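Local coordinates for glucokinase (Leishmania braziliensis MHOM/BR/75/M2904, PDB 6EDI), which probably phosphorylates D-glucose to glucose 6-phosphate with ATP as phosphate donor, as a dimeric kinase of the actin-like ATPase superfamily, at residues 79-84 / 135-140; 326-331 / 366-371; 185-190 / 342-347. All coordinates share one frame; numbering follows the deposited sequence.

Interaction 1 (79-84 / 135-140)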
loop_
_atom_site.group_PDB
_atom_site.type_symbol
_atom_site.label_atom_id
_atom_site.label_comp_id
_atom_site.label_asym_id
_atom_site.label_seq_id
_atom_site.Cartn_x
_atom_site.Cartn_y
_atom_site.Cartn_z
ATOM N N SER A 79 5.951 1.549 -33.210
ATOM C CA SER A 79 6.080 0.708 -32.015
ATOM C C SER A 79 6.944 1.404 -30.965
ATOM O O SER A 79 7.830 0.794 -30.370
ATOM C CB SER A 79 6.670 -0.663 -32.373
ATOM O OG SER A 79 5.798 -1.394 -33.221
ATOM N N ASP A 80 6.670 2.690 -30.754
ATOM C CA ASP A 80 7.533 3.567 -29.969
ATOM C C ASP A 80 6.684 4.517 -29.123
ATOM O O ASP A 80 5.869 5.273 -29.663
ATOM C CB ASP A 80 8.446 4.364 -30.915
ATOM C CG ASP A 80 9.489 5.208 -30.184
ATOM O OD1 ASP A 80 9.308 5.535 -28.988
ATOM O OD2 ASP A 80 10.498 5.572 -30.824
ATOM N N ILE A 81 6.905 4.496 -27.806
ATOM C CA ILE A 81 6.100 5.275 -26.855
ATOM C C ILE A 81 6.248 6.784 -27.041
ATOM O O ILE A 81 5.358 7.555 -26.669
ATOM C CB ILE A 81 6.444 4.906 -25.381
ATOM C CG1 ILE A 81 5.331 5.348 -24.430
ATOM C CG2 ILE A 81 7.775 5.508 -24.963
ATOM C CD1 ILE A 81 4.036 4.606 -24.652
ATOM N N ARG A 82 7.379 7.205 -27.602
ATOM C CA ARG A 82 7.651 8.626 -27.811
ATOM C C ARG A 82 6.759 9.196 -28.909
ATOM O O ARG A 82 6.640 10.409 -29.056
ATOM C CB ARG A 82 9.131 8.840 -28.143
ATOM C CG ARG A 82 10.071 8.476 -26.991
ATOM C CD ARG A 82 11.503 8.277 -27.443
ATOM N NE ARG A 82 11.658 7.080 -28.267
ATOM C CZ ARG A 82 12.830 6.598 -28.672
ATOM N NH1 ARG A 82 13.954 7.214 -28.334
ATOM N NH2 ARG A 82 12.877 5.505 -29.422
ATOM N N GLN A 83 6.115 8.315 -29.666
ATOM C CA GLN A 83 5.143 8.743 -30.672
ATOM C C GLN A 83 3.921 9.432 -30.043
ATOM O O GLN A 83 3.168 10.110 -30.733
ATOM C CB GLN A 83 4.718 7.572 -31.570
ATOM C CG GLN A 83 3.936 7.988 -32.818
ATOM C CD GLN A 83 3.790 6.873 -33.847
ATOM O OE1 GLN A 83 4.091 5.707 -33.570
ATOM N NE2 GLN A 83 3.334 7.230 -35.046
ATOM N N LEU A 84 3.734 9.287 -28.729
ATOM C CA LEU A 84 2.669 10.027 -28.052
ATOM C C LEU A 84 2.830 11.528 -28.309
ATOM O O LEU A 84 1.844 12.236 -28.462
ATOM C CB LEU A 84 2.637 9.738 -26.541
ATOM C CG LEU A 84 2.341 8.295 -26.116
ATOM C CD1 LEU A 84 2.109 8.205 -24.630
ATOM C CD2 LEU A 84 1.128 7.781 -26.836
ATOM N N GLY A 135 11.459 3.021 -26.358
ATOM C CA GLY A 135 11.511 4.352 -25.786
ATOM C C GLY A 135 11.038 4.462 -24.352
ATOM O O GLY A 135 10.508 3.509 -23.770
ATOM N N ILE A 136 11.232 5.649 -23.793
ATOM C CA ILE A 136 10.760 5.967 -22.456
ATOM C C ILE A 136 9.741 7.100 -22.539
ATOM O O ILE A 136 9.942 8.074 -23.269
ATOM C CB ILE A 136 11.934 6.368 -21.545
ATOM C CG1 ILE A 136 12.996 5.262 -21.538
ATOM C CG2 ILE A 136 11.448 6.709 -20.131
ATOM C CD1 ILE A 136 12.487 3.908 -21.082
ATOM N N ALA A 137 8.625 6.950 -21.830
ATOM C CA ALA A 137 7.659 8.031 -21.697
ATOM C C ALA A 137 8.151 8.950 -20.600
ATOM O O ALA A 137 8.355 8.506 -19.470
ATOM C CB ALA A 137 6.295 7.487 -21.340
ATOM N N ARG A 138 8.360 10.219 -20.928
ATOM C CA ARG A 138 8.724 11.203 -19.915
ATOM C C ARG A 138 7.653 12.278 -19.873
ATOM O O ARG A 138 7.441 12.983 -20.859
ATOM C CB ARG A 138 10.105 11.804 -20.205
ATOM C CG ARG A 138 11.195 10.745 -20.240
ATOM C CD ARG A 138 12.604 11.317 -20.417
ATOM N NE ARG A 138 13.590 10.240 -20.505
ATOM C CZ ARG A 138 13.723 9.452 -21.570
ATOM N NH1 ARG A 138 12.936 9.627 -22.623
ATOM N NH2 ARG A 138 14.631 8.483 -21.586
ATOM N N LEU A 139 6.972 12.382 -18.734
ATOM C CA LEU A 139 5.869 13.323 -18.567
ATOM C C LEU A 139 6.281 14.763 -18.891
ATOM O O LEU A 139 5.517 15.524 -19.496
ATOM C CB LEU A 139 5.323 13.240 -17.137
ATOM C CG LEU A 139 4.195 14.212 -16.809
ATOM C CD1 LEU A 139 2.944 13.819 -17.557
ATOM C CD2 LEU A 139 3.939 14.283 -15.304
ATOM N N VAL A 140 7.497 15.122 -18.498
ATOM C CA VAL A 140 8.010 16.475 -18.710
ATOM C C VAL A 140 8.084 16.874 -20.199
ATOM O O VAL A 140 8.018 18.060 -20.531
ATOM C CB VAL A 140 9.393 16.645 -18.040
ATOM C CG1 VAL A 140 10.444 15.836 -18.774
ATOM C CG2 VAL A 140 9.786 18.116 -17.977
#

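Interaction 2 (326-331 / 366-371)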
loop_
_atom_site.group_PDB
_atom_site.type_symbol
_atom_site.label_atom_id
_atom_site.label_comp_id
_atom_site.label_asym_id
_atom_site.label_seq_id
_atom_site.Cartn_x
_atom_site.Cartn_y
_atom_site.Cartn_z
ATOM N N LEU A 326 -9.556 -21.572 -9.967
ATOM C CA LEU A 326 -9.047 -20.274 -10.404
ATOM C C LEU A 326 -9.514 -19.168 -9.467
ATOM O O LEU A 326 -8.703 -18.420 -8.929
ATOM C CB LEU A 326 -9.499 -19.950 -11.840
ATOM C CG LEU A 326 -8.678 -18.853 -12.540
ATOM C CD1 LEU A 326 -7.314 -19.383 -12.968
ATOM C CD2 LEU A 326 -9.400 -18.227 -13.733
ATOM N N TYR A 327 -10.825 -19.070 -9.274
ATOM C CA TYR A 327 -11.375 -18.044 -8.407
ATOM C C TYR A 327 -11.188 -18.306 -6.912
ATOM O O TYR A 327 -11.148 -17.370 -6.110
ATOM C CB TYR A 327 -12.833 -17.798 -8.768
ATOM C CG TYR A 327 -12.938 -17.123 -10.105
ATOM C CD1 TYR A 327 -12.183 -15.987 -10.383
ATOM C CD2 TYR A 327 -13.753 -17.635 -11.105
ATOM C CE1 TYR A 327 -12.261 -15.364 -11.612
ATOM C CE2 TYR A 327 -13.832 -17.022 -12.340
ATOM C CZ TYR A 327 -13.083 -15.886 -12.581
ATOM O OH TYR A 327 -13.158 -15.266 -13.796
ATOM N N LYS A 328 -11.071 -19.570 -6.526
ATOM C CA LYS A 328 -10.768 -19.867 -5.131
ATOM C C LYS A 328 -9.413 -19.262 -4.777
ATOM O O LYS A 328 -9.241 -18.684 -3.706
ATOM C CB LYS A 328 -10.788 -21.375 -4.873
ATOM C CG LYS A 328 -12.195 -21.940 -4.644
ATOM C CD LYS A 328 -12.147 -23.318 -3.973
ATOM C CE LYS A 328 -13.536 -23.938 -3.841
ATOM N NZ LYS A 328 -14.550 -22.957 -3.372
ATOM N N ASN A 329 -8.464 -19.378 -5.704
ATOM C CA ASN A 329 -7.134 -18.805 -5.522
ATOM C C ASN A 329 -7.022 -17.298 -5.759
ATOM O O ASN A 329 -6.227 -16.620 -5.087
ATOM C CB ASN A 329 -6.121 -19.578 -6.358
ATOM C CG ASN A 329 -5.725 -20.878 -5.688
ATOM O OD1 ASN A 329 -5.559 -20.916 -4.466
ATOM N ND2 ASN A 329 -5.601 -21.945 -6.464
ATOM N N LEU A 330 -7.805 -16.771 -6.697
ATOM C CA LEU A 330 -7.923 -15.322 -6.801
ATOM C C LEU A 330 -8.374 -14.759 -5.448
ATOM O O LEU A 330 -7.799 -13.796 -4.935
ATOM C CB LEU A 330 -8.914 -14.924 -7.894
ATOM C CG LEU A 330 -9.159 -13.408 -7.934
ATOM C CD1 LEU A 330 -7.908 -12.707 -8.452
ATOM C CD2 LEU A 330 -10.376 -13.064 -8.789
ATOM N N ILE A 331 -9.389 -15.383 -4.862
ATOM C CA ILE A 331 -9.877 -14.959 -3.555
ATOM C C ILE A 331 -8.812 -15.187 -2.467
ATOM O O ILE A 331 -8.668 -14.371 -1.538
ATOM C CB ILE A 331 -11.235 -15.641 -3.212
ATOM C CG1 ILE A 331 -12.341 -15.099 -4.123
ATOM C CG2 ILE A 331 -11.604 -15.414 -1.755
ATOM C CD1 ILE A 331 -12.606 -13.618 -3.918
ATOM N N VAL A 366 -20.490 -18.225 -4.857
ATOM C CA VAL A 366 -20.145 -17.053 -4.056
ATOM C C VAL A 366 -19.923 -17.439 -2.592
ATOM O O VAL A 366 -18.986 -16.956 -1.944
ATOM C CB VAL A 366 -21.227 -15.972 -4.153
ATOM C CG1 VAL A 366 -20.905 -14.812 -3.234
ATOM C CG2 VAL A 366 -21.356 -15.497 -5.581
ATOM N N LYS A 367 -20.788 -18.322 -2.093
ATOM C CA LYS A 367 -20.700 -18.845 -0.733
ATOM C C LYS A 367 -19.365 -19.547 -0.514
ATOM O O LYS A 367 -18.694 -19.327 0.493
ATOM C CB LYS A 367 -21.856 -19.820 -0.487
ATOM C CG LYS A 367 -22.073 -20.209 0.961
ATOM C CD LYS A 367 -23.504 -20.692 1.190
ATOM C CE LYS A 367 -24.504 -19.560 0.980
ATOM N NZ LYS A 367 -25.888 -19.924 1.406
ATOM N N ARG A 368 -18.976 -20.379 -1.471
ATOM C CA ARG A 368 -17.714 -21.113 -1.382
ATOM C C ARG A 368 -16.487 -20.206 -1.546
ATOM O O ARG A 368 -15.410 -20.517 -1.035
ATOM C CB ARG A 368 -17.691 -22.247 -2.408
ATOM C CG ARG A 368 -18.804 -23.266 -2.181
ATOM C CD ARG A 368 -18.784 -23.778 -0.745
ATOM N NE ARG A 368 -17.559 -24.530 -0.497
ATOM C CZ ARG A 368 -17.407 -25.818 -0.785
ATOM N NH1 ARG A 368 -18.414 -26.509 -1.312
ATOM N NH2 ARG A 368 -16.247 -26.420 -0.543
ATOM N N LEU A 369 -16.647 -19.093 -2.262
ATOM C CA LEU A 369 -15.577 -18.108 -2.372
ATOM C C LEU A 369 -15.376 -17.375 -1.060
ATOM O O LEU A 369 -14.240 -17.162 -0.633
ATOM C CB LEU A 369 -15.882 -17.102 -3.472
ATOM C CG LEU A 369 -15.751 -17.628 -4.892
ATOM C CD1 LEU A 369 -15.987 -16.501 -5.880
ATOM C CD2 LEU A 369 -14.391 -18.255 -5.099
ATOM N N GLN A 370 -16.480 -16.977 -0.431
ATOM C CA GLN A 370 -16.442 -16.343 0.876
ATOM C C GLN A 370 -15.884 -17.342 1.886
ATOM O O GLN A 370 -15.184 -16.973 2.829
ATOM C CB GLN A 370 -17.850 -15.863 1.284
ATOM C CG GLN A 370 -17.852 -14.851 2.408
ATOM C CD GLN A 370 -19.240 -14.373 2.806
ATOM O OE1 GLN A 370 -20.232 -15.085 2.639
ATOM N NE2 GLN A 370 -19.309 -13.164 3.366
ATOM N N ALA A 371 -16.180 -18.619 1.670
ATOM C CA ALA A 371 -15.629 -19.672 2.522
ATOM C C ALA A 371 -14.111 -19.671 2.434
ATOM O O ALA A 371 -13.410 -19.788 3.445
ATOM C CB ALA A 371 -16.189 -21.039 2.121
#

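Interaction 3 (185-190 / 342-347)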
loop_
_atom_site.group_PDB
_atom_site.type_symbol
_atom_site.label_atom_id
_atom_site.label_comp_id
_atom_site.label_asym_id
_atom_site.label_seq_id
_atom_site.Cartn_x
_atom_site.Cartn_y
_atom_site.Cartn_z
ATOM N N THR A 185 -18.891 -6.746 7.395
ATOM C CA THR A 185 -19.450 -6.382 8.692
ATOM C C THR A 185 -19.263 -4.912 9.047
ATOM O O THR A 185 -19.963 -4.383 9.910
ATOM C CB THR A 185 -18.791 -7.191 9.808
ATOM O OG1 THR A 185 -17.374 -7.071 9.685
ATOM C CG2 THR A 185 -19.166 -8.649 9.717
ATOM N N GLN A 186 -18.296 -4.266 8.406
ATOM C CA GLN A 186 -17.923 -2.900 8.742
ATOM C C GLN A 186 -18.560 -1.870 7.817
ATOM O O GLN A 186 -18.323 -0.665 7.968
ATOM C CB GLN A 186 -16.396 -2.763 8.670
ATOM C CG GLN A 186 -15.823 -1.577 9.445
ATOM C CD GLN A 186 -14.311 -1.458 9.318
ATOM O OE1 GLN A 186 -13.720 -1.885 8.330
ATOM N NE2 GLN A 186 -13.681 -0.871 10.328
ATOM N N TRP A 187 -19.342 -2.336 6.842
ATOM C CA TRP A 187 -19.928 -1.423 5.859
ATOM C C TRP A 187 -20.838 -0.376 6.502
ATOM O O TRP A 187 -20.623 0.827 6.319
ATOM C CB TRP A 187 -20.685 -2.156 4.725
ATOM C CG TRP A 187 -21.302 -1.122 3.813
ATOM C CD1 TRP A 187 -22.611 -0.705 3.785
ATOM C CD2 TRP A 187 -20.603 -0.317 2.862
ATOM N NE1 TRP A 187 -22.764 0.308 2.856
ATOM C CE2 TRP A 187 -21.543 0.561 2.277
ATOM C CE3 TRP A 187 -19.270 -0.263 2.435
ATOM C CZ2 TRP A 187 -21.185 1.484 1.285
ATOM C CZ3 TRP A 187 -18.914 0.659 1.459
ATOM C CH2 TRP A 187 -19.866 1.517 0.892
ATOM N N ASP A 188 -21.838 -0.833 7.258
ATOM C CA ASP A 188 -22.839 0.062 7.851
ATOM C C ASP A 188 -22.222 1.119 8.757
ATOM O O ASP A 188 -22.651 2.267 8.771
ATOM C CB ASP A 188 -23.898 -0.730 8.637
ATOM C CG ASP A 188 -24.764 -1.604 7.750
ATOM O OD1 ASP A 188 -24.852 -1.326 6.537
ATOM O OD2 ASP A 188 -25.358 -2.568 8.276
ATOM N N ALA A 189 -21.202 0.728 9.509
ATOM C CA ALA A 189 -20.579 1.649 10.442
ATOM C C ALA A 189 -19.851 2.774 9.713
ATOM O O ALA A 189 -19.666 3.861 10.259
ATOM C CB ALA A 189 -19.637 0.905 11.364
ATOM N N LEU A 190 -19.448 2.518 8.471
ATOM C CA LEU A 190 -18.655 3.496 7.726
ATOM C C LEU A 190 -19.354 4.074 6.505
ATOM O O LEU A 190 -18.780 4.913 5.824
ATOM C CB LEU A 190 -17.319 2.878 7.281
ATOM C CG LEU A 190 -16.127 3.197 8.189
ATOM C CD1 LEU A 190 -16.297 2.560 9.548
ATOM C CD2 LEU A 190 -14.828 2.757 7.543
ATOM N N LEU A 342 -6.572 -3.866 5.185
ATOM C CA LEU A 342 -7.879 -3.724 5.879
ATOM C C LEU A 342 -8.847 -2.764 5.160
ATOM O O LEU A 342 -9.289 -1.756 5.718
ATOM C CB LEU A 342 -7.698 -3.363 7.366
ATOM C CG LEU A 342 -6.963 -4.389 8.222
ATOM C CD1 LEU A 342 -6.710 -3.859 9.647
ATOM C CD2 LEU A 342 -7.736 -5.708 8.286
ATOM N N PRO A 343 -9.194 -3.089 3.899
ATOM C CA PRO A 343 -9.973 -2.177 3.066
ATOM C C PRO A 343 -11.449 -2.189 3.433
ATOM O O PRO A 343 -11.959 -3.198 3.911
ATOM C CB PRO A 343 -9.768 -2.745 1.639
ATOM C CG PRO A 343 -9.547 -4.221 1.853
ATOM C CD PRO A 343 -8.771 -4.296 3.164
ATOM N N LEU A 344 -12.125 -1.066 3.204
ATOM C CA LEU A 344 -13.584 -1.005 3.309
ATOM C C LEU A 344 -14.199 -1.895 2.235
ATOM O O LEU A 344 -15.168 -2.629 2.472
ATOM C CB LEU A 344 -14.062 0.446 3.111
ATOM C CG LEU A 344 -15.551 0.762 3.268
ATOM C CD1 LEU A 344 -16.095 0.179 4.576
ATOM C CD2 LEU A 344 -15.830 2.276 3.154
ATOM N N THR A 345 -13.621 -1.822 1.044
ATOM C CA THR A 345 -14.126 -2.582 -0.084
ATOM C C THR A 345 -12.990 -3.272 -0.810
ATOM O O THR A 345 -11.825 -2.847 -0.754
ATOM C CB THR A 345 -14.873 -1.692 -1.089
ATOM O OG1 THR A 345 -13.974 -0.700 -1.595
ATOM C CG2 THR A 345 -16.089 -1.013 -0.438
ATOM N N CYS A 346 -13.329 -4.345 -1.499
ATOM C CA CYS A 346 -12.395 -4.962 -2.418
ATOM C C CYS A 346 -13.153 -5.178 -3.707
ATOM O O CYS A 346 -14.266 -5.698 -3.690
ATOM C CB CYS A 346 -11.892 -6.294 -1.881
ATOM S SG CYS A 346 -10.892 -7.214 -3.052
ATOM N N VAL A 347 -12.550 -4.752 -4.810
ATOM C CA VAL A 347 -13.193 -4.816 -6.117
ATOM C C VAL A 347 -12.474 -5.793 -7.034
ATOM O O VAL A 347 -11.254 -5.713 -7.228
ATOM C CB VAL A 347 -13.203 -3.447 -6.788
ATOM C CG1 VAL A 347 -13.599 -3.589 -8.269
ATOM C CG2 VAL A 347 -14.139 -2.496 -6.056
#

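Interaction 1 (79-84 / 135-140)
A glycine, G135, lies under the flat face of an arginine that is itself locked to an aspartate. The guanidinium of R82 passes over G135 CA, which stands 3.6 Å from its plane, toward the rim. G135 has phi 90° and psi 173°, and a CB here would run into R82 NE, D80 OD1 and the preceding carbonyl oxygen, so the position calls for glycine. D80 holds the arginine side-on. R82 NE points almost straight (175°) at the syn lone pair of D80 OD1, 2.9 Å away, and R82 NH2 meets D80 OD2 at 2.8 Å from above the carboxylate plane. OD1 also accepts the backbone N-H of R82, making an Asx turn, while K78 forms a salt bridge with OD2; these bonds leave the carboxylate little freedom. I81 reaches segment 135-140 with both branches: I81 CG2 presses on the backbone, 3.5 Å from G135 C, and I81 CG1 lies 3.9 Å from A137 CB. Backbone bonds from S79 and I81 to K134 reinforce the join. The contact thus fixes the turn leading into helix 84-98 against edge strand 137-138, with I81 resting on strand 41-48 and A137 on strands 126-127 and 152-156.

Interaction 2 (326-331 / 366-371)
Two helical segments, 326-331 and 366-371, run in roughly the same direction at -40°, their axes 9.3 Å apart at closest approach and K328 and L369 nearest by CA. L369 carries most of the packing. Its CG stands anti to the carbonyl carbon (chi1 -73°), and L369 CD2 enters the groove between Y327, K328 and I331, 3.5 Å from Y327 O and 4.0 Å from Y327 CB. I331 packs against the same leucine, crossing it at about a right angle: I331 CG1 lies 3.9 Å from L369 CD2, and I331 CG2 comes to 3.4 Å from the carbonyl O of L369. At the more open margin K328 is extended as far as its last torsion, then bends (chi4 -44°) to bring K328 NZ 3.4 Å from R368 CB. K328 NZ stays 4.4 Å from R368 NE, a proximity of like charges that would probably be unfavourable on its own; D324 offers NZ a long, weak ion pair. The ring of Y327 turns off to meet F360 and Y359, its OH hydrogen-bonded to N356. Helix 363-373 is thereby packed obliquely on the long helix 317-341, with W182 of strand 178-182 also touching L369, and L330 packing on strand 205-210.

Interaction 3 (185-190 / 342-347)
L344 reaches from just before a strand into the angle between W187 and L190 and crosses each of the two obliquely, with no hydrogen bond between the segments. With CG anti to its backbone N (chi1 -176°), L344 extends its branched end to the six-membered ring of the indole. There the branch point meets the CZ3 corner, L344 CG lying 3.8 Å from W187 CZ3, while the two methyls divide along the ring: L344 CD1 is 3.9 Å from W187 CE3, and L344 CD2 lies 3.9 Å from W187 CZ3. L344 CD1 also touches L190 CB at 4.0 Å, so this methyl packs on both W187 and L190. W187 also has CG anti to its backbone N (chi1 177°), which carries the benzo part toward the strand; the pyrrole N-H, NE1, is tied to the carbonyl O of K194.

T345 adds a second point of contact at the same corner, T345 CG2 standing 3.8 Å from W187 CZ3. This methyl is anti to the carbonyl carbon, with OG1 in the crowded position between N and C (chi1 61°). T345 opens strand 345-348, an inner strand of the mixed six-stranded sheet of an actin-like ATPase domain, flanked by 205-210 and 389-393; residues 342-344 form the link that brings the chain into it from helix 317-341. The short, weakly bonded helical turn 187-190 follows edge strand 178-182 and lies over this entry point. Q186 borders the cluster through its carbonyl, Q186 O lying 4.1 Å from L344 CD1. W187 also rests on T389 of the adjoining strand and on T199, while L342 packs on E234 of the second subunit.

How the interactions relate
From the N terminus, interaction 1 comes first: 79-84 and 135-140 close a 50-residue loop spanning helix 84-98 and strand 110-117, and bind the small three-stranded sheet to the sheet containing strand 41-48. Interaction 3 opens at 185-190 and closes at 342-347; interaction 2 opens within that span, at 326-331, and closes beyond it at 366-371, so the two cross. The nearest atoms of interactions 2 and 3 are about 7 Å apart, without touching. Interaction 2 packs helix 363-373 on helix 317-341, which a short link joins to strand 345-348; interaction 3 packs the turn after strand 178-182 onto that strand's start. Their centres lie 40 and 39 Å, respectively, from that of interaction 1, across the chain's centre.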